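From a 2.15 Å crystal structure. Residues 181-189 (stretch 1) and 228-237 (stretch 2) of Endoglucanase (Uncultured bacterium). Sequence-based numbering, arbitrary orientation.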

# COMPACT_ATOMS: atom_id res chain seq x y z
N GLY A 181 4.91 -15.54 -7.23
CA GLY A 181 4.48 -15.00 -8.52
C GLY A 181 4.87 -13.53 -8.67
O GLY A 181 5.09 -12.83 -7.70
N LYS A 182 5.09 -13.11 -9.91
CA LYS A 182 5.44 -11.73 -10.20
C LYS A 182 4.43 -11.23 -11.21
O LYS A 182 4.08 -11.92 -12.15
CB LYS A 182 6.85 -11.65 -10.77
CG LYS A 182 7.91 -12.37 -9.89
CD LYS A 182 9.33 -12.11 -10.37
CE LYS A 182 9.57 -12.62 -11.79
NZ LYS A 182 11.06 -12.72 -12.09
N TYR A 183 3.81 -10.10 -10.92
CA TYR A 183 2.59 -9.75 -11.64
C TYR A 183 2.71 -8.32 -12.08
O TYR A 183 2.97 -7.45 -11.26
CB TYR A 183 1.40 -9.86 -10.70
CG TYR A 183 1.19 -11.20 -10.09
CD1 TYR A 183 1.81 -11.52 -8.88
CD2 TYR A 183 0.23 -12.08 -10.59
CE1 TYR A 183 1.53 -12.68 -8.22
CE2 TYR A 183 -0.09 -13.26 -9.92
CZ TYR A 183 0.60 -13.57 -8.77
OH TYR A 183 0.33 -14.75 -8.11
N VAL A 184 2.54 -8.07 -13.37
CA VAL A 184 2.75 -6.72 -13.86
C VAL A 184 1.71 -5.72 -13.30
O VAL A 184 2.00 -4.52 -13.14
CB VAL A 184 2.72 -6.67 -15.39
CG1 VAL A 184 2.50 -5.21 -15.85
CG2 VAL A 184 4.04 -7.18 -15.95
N THR A 185 0.54 -6.23 -12.92
CA THR A 185 -0.61 -5.39 -12.66
C THR A 185 -0.42 -4.69 -11.30
O THR A 185 -0.68 -3.50 -11.17
CB THR A 185 -1.93 -6.22 -12.70
OG1 THR A 185 -2.01 -6.93 -13.96
CG2 THR A 185 -3.17 -5.33 -12.55
N THR A 186 0.18 -5.40 -10.35
CA THR A 186 0.50 -4.83 -9.05
C THR A 186 1.86 -4.16 -9.04
O THR A 186 2.05 -3.16 -8.36
CB THR A 186 0.48 -5.92 -7.94
OG1 THR A 186 1.14 -7.09 -8.43
CG2 THR A 186 -0.96 -6.28 -7.52
N THR A 187 2.83 -4.74 -9.76
CA THR A 187 4.18 -4.19 -9.80
C THR A 187 4.17 -2.78 -10.35
O THR A 187 4.85 -1.91 -9.83
CB THR A 187 5.17 -5.05 -10.67
OG1 THR A 187 5.39 -6.30 -10.01
CG2 THR A 187 6.57 -4.35 -10.80
N ALA A 188 3.38 -2.54 -11.40
CA ALA A 188 3.34 -1.24 -12.03
C ALA A 188 2.67 -0.18 -11.14
O ALA A 188 3.25 0.89 -10.91
CB ALA A 188 2.69 -1.32 -13.42
N VAL A 189 1.56 -0.52 -10.48
CA VAL A 189 0.90 0.48 -9.62
C VAL A 189 1.70 0.70 -8.35
O VAL A 189 1.59 1.75 -7.70
CB VAL A 189 -0.57 0.13 -9.26
CG1 VAL A 189 -1.40 -0.07 -10.50
CG2 VAL A 189 -0.68 -1.06 -8.29
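Stretch 2, residues 228-237: WGLEWLFRMQ

Stretch 2 is helical from Trp228 to Arg235, and Met236 is the first residue to leave helical phi/psi. It packs on helix 184-189 of stretch 1 and on the short strand 182-183 before it. The two helices run roughly antiparallel, at 138° between their N-to-C directions (signed crossing angle -138°). Their axes approach to 9.8 Å. In register, Thr187 lies nearest Gly229 (CA to CA 6.6 Å) and Val184 nearest Leu233 (CA to CA 6.9 Å). No hydrogen bond joins the stretches; the contact is made by packing.

Trp232 has the largest area covered by the other stretch, 97 Å². Its CB points toward stretch 1, and chi1 t (-176°) with chi2 66° lays the indole along Lys182, Tyr183, Val184 and Thr187. Lys182, m-t-m-t, places Lys182 CD over one face of the ring, with Lys182 CE 3.4 Å from Trp232 NE1. Lys182 NZ is equally near Trp232 NE1, at 3.4 Å, but both are donors; each is hydrogen-bonded elsewhere in the structure. Trp232 CH2 comes 3.8 Å from the backbone Tyr183 N.

Thr187 is m. This rotamer lets Thr187 OG1 donate to Tyr183 O (3.0 Å), one turn back. Both branches also touch stretch 2: Thr187 OG1 lies 3.8 Å from Trp232 CZ3, and Thr187 CG2 lies 3.9 Å from Gly229 O and 3.8 Å from Leu233 CD2. Gly229 has no side chain; an ideal CB there would point toward stretch 1, 3.8 Å from Thr187 CG2.

Leu233 starts sideways, but its m,t conformation brings the end of the side chain nearer. Leu233 CD1 meets Ala188 CB at 4.0 Å, and Leu233 CD2 meets Val184 CG2 at 3.9 Å. Val184 is t. Its CG2 also lies 4.1 Å from Trp232 CZ3 and 4.1 Å from Met236 CB, so one methyl touches three side chains.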

# COMPACT_ATOMS: atom_id res chain seq x y z
N TRP A 228 14.57 -1.50 -9.52
CA TRP A 228 14.47 -2.95 -9.52
C TRP A 228 13.13 -3.39 -10.12
O TRP A 228 13.10 -4.26 -10.99
CB TRP A 228 14.61 -3.51 -8.10
CG TRP A 228 14.81 -5.03 -8.06
CD1 TRP A 228 13.84 -5.98 -7.90
CD2 TRP A 228 16.05 -5.74 -8.19
NE1 TRP A 228 14.39 -7.24 -7.96
CE2 TRP A 228 15.75 -7.12 -8.13
CE3 TRP A 228 17.39 -5.34 -8.36
CZ2 TRP A 228 16.74 -8.10 -8.20
CZ3 TRP A 228 18.38 -6.33 -8.46
CH2 TRP A 228 18.05 -7.69 -8.39
N GLY A 229 12.03 -2.80 -9.68
CA GLY A 229 10.72 -3.24 -10.16
C GLY A 229 10.55 -2.90 -11.62
O GLY A 229 10.06 -3.70 -12.41
N LEU A 230 10.99 -1.70 -12.01
CA LEU A 230 10.77 -1.21 -13.36
C LEU A 230 11.62 -1.96 -14.38
O LEU A 230 11.20 -2.15 -15.54
CB LEU A 230 11.08 0.27 -13.44
CG LEU A 230 10.17 1.16 -12.58
CD1 LEU A 230 10.58 2.59 -12.83
CD2 LEU A 230 8.72 0.93 -13.03
N GLU A 231 12.83 -2.34 -13.97
CA GLU A 231 13.73 -3.13 -14.83
C GLU A 231 13.18 -4.52 -15.15
O GLU A 231 13.33 -5.02 -16.28
CB GLU A 231 15.13 -3.18 -14.24
CG GLU A 231 15.83 -1.84 -14.44
CD GLU A 231 17.29 -1.80 -14.01
OE1 GLU A 231 17.65 -2.50 -13.03
OE2 GLU A 231 18.06 -0.98 -14.58
N TRP A 232 12.44 -5.07 -14.21
CA TRP A 232 11.67 -6.27 -14.47
C TRP A 232 10.53 -6.07 -15.45
O TRP A 232 10.35 -6.87 -16.35
CB TRP A 232 11.15 -6.88 -13.18
CG TRP A 232 10.45 -8.14 -13.47
CD1 TRP A 232 11.00 -9.29 -13.96
CD2 TRP A 232 9.03 -8.37 -13.43
NE1 TRP A 232 10.03 -10.24 -14.16
CE2 TRP A 232 8.81 -9.68 -13.89
CE3 TRP A 232 7.95 -7.62 -12.97
CZ2 TRP A 232 7.55 -10.25 -13.94
CZ3 TRP A 232 6.68 -8.19 -13.03
CH2 TRP A 232 6.49 -9.48 -13.52
N LEU A 233 9.77 -4.98 -15.30
CA LEU A 233 8.84 -4.55 -16.34
C LEU A 233 9.44 -4.49 -17.76
O LEU A 233 8.78 -4.90 -18.72
CB LEU A 233 8.17 -3.20 -15.99
CG LEU A 233 7.29 -3.14 -14.73
CD1 LEU A 233 6.46 -1.82 -14.70
CD2 LEU A 233 6.35 -4.39 -14.59
N PHE A 234 10.64 -3.91 -17.92
CA PHE A 234 11.31 -3.93 -19.21
C PHE A 234 11.38 -5.37 -19.77
O PHE A 234 11.10 -5.59 -20.95
CB PHE A 234 12.73 -3.33 -19.15
CG PHE A 234 12.78 -1.86 -18.85
CD1 PHE A 234 11.84 -0.98 -19.40
CD2 PHE A 234 13.82 -1.33 -18.08
CE1 PHE A 234 11.88 0.39 -19.09
CE2 PHE A 234 13.93 0.05 -17.86
CZ PHE A 234 12.95 0.91 -18.34
N ARG A 235 11.76 -6.33 -18.93
CA ARG A 235 11.96 -7.72 -19.40
C ARG A 235 10.61 -8.34 -19.76
O ARG A 235 10.56 -9.35 -20.46
CB ARG A 235 12.70 -8.55 -18.35
CG ARG A 235 14.06 -7.96 -17.89
CD ARG A 235 14.67 -8.72 -16.68
NE ARG A 235 15.83 -8.01 -16.15
CZ ARG A 235 15.89 -7.35 -14.98
NH1 ARG A 235 14.95 -7.48 -14.03
NH2 ARG A 235 16.96 -6.63 -14.71
N MET A 236 9.53 -7.77 -19.22
CA MET A 236 8.17 -8.24 -19.50
C MET A 236 7.55 -7.55 -20.74
O MET A 236 6.36 -7.71 -21.04
CB MET A 236 7.26 -8.03 -18.29
CG MET A 236 7.55 -8.96 -17.10
SD MET A 236 7.30 -10.72 -17.52
CE MET A 236 5.52 -10.94 -17.18
N GLN A 237 8.36 -6.77 -21.43
CA GLN A 237 7.89 -6.06 -22.59
C GLN A 237 8.35 -6.69 -23.89
O GLN A 237 9.53 -6.93 -24.13
CB GLN A 237 8.24 -4.55 -22.55
CG GLN A 237 7.42 -3.73 -23.57
CD GLN A 237 7.86 -2.25 -23.66
OE1 GLN A 237 9.02 -1.91 -23.40
NE2 GLN A 237 6.91 -1.37 -24.03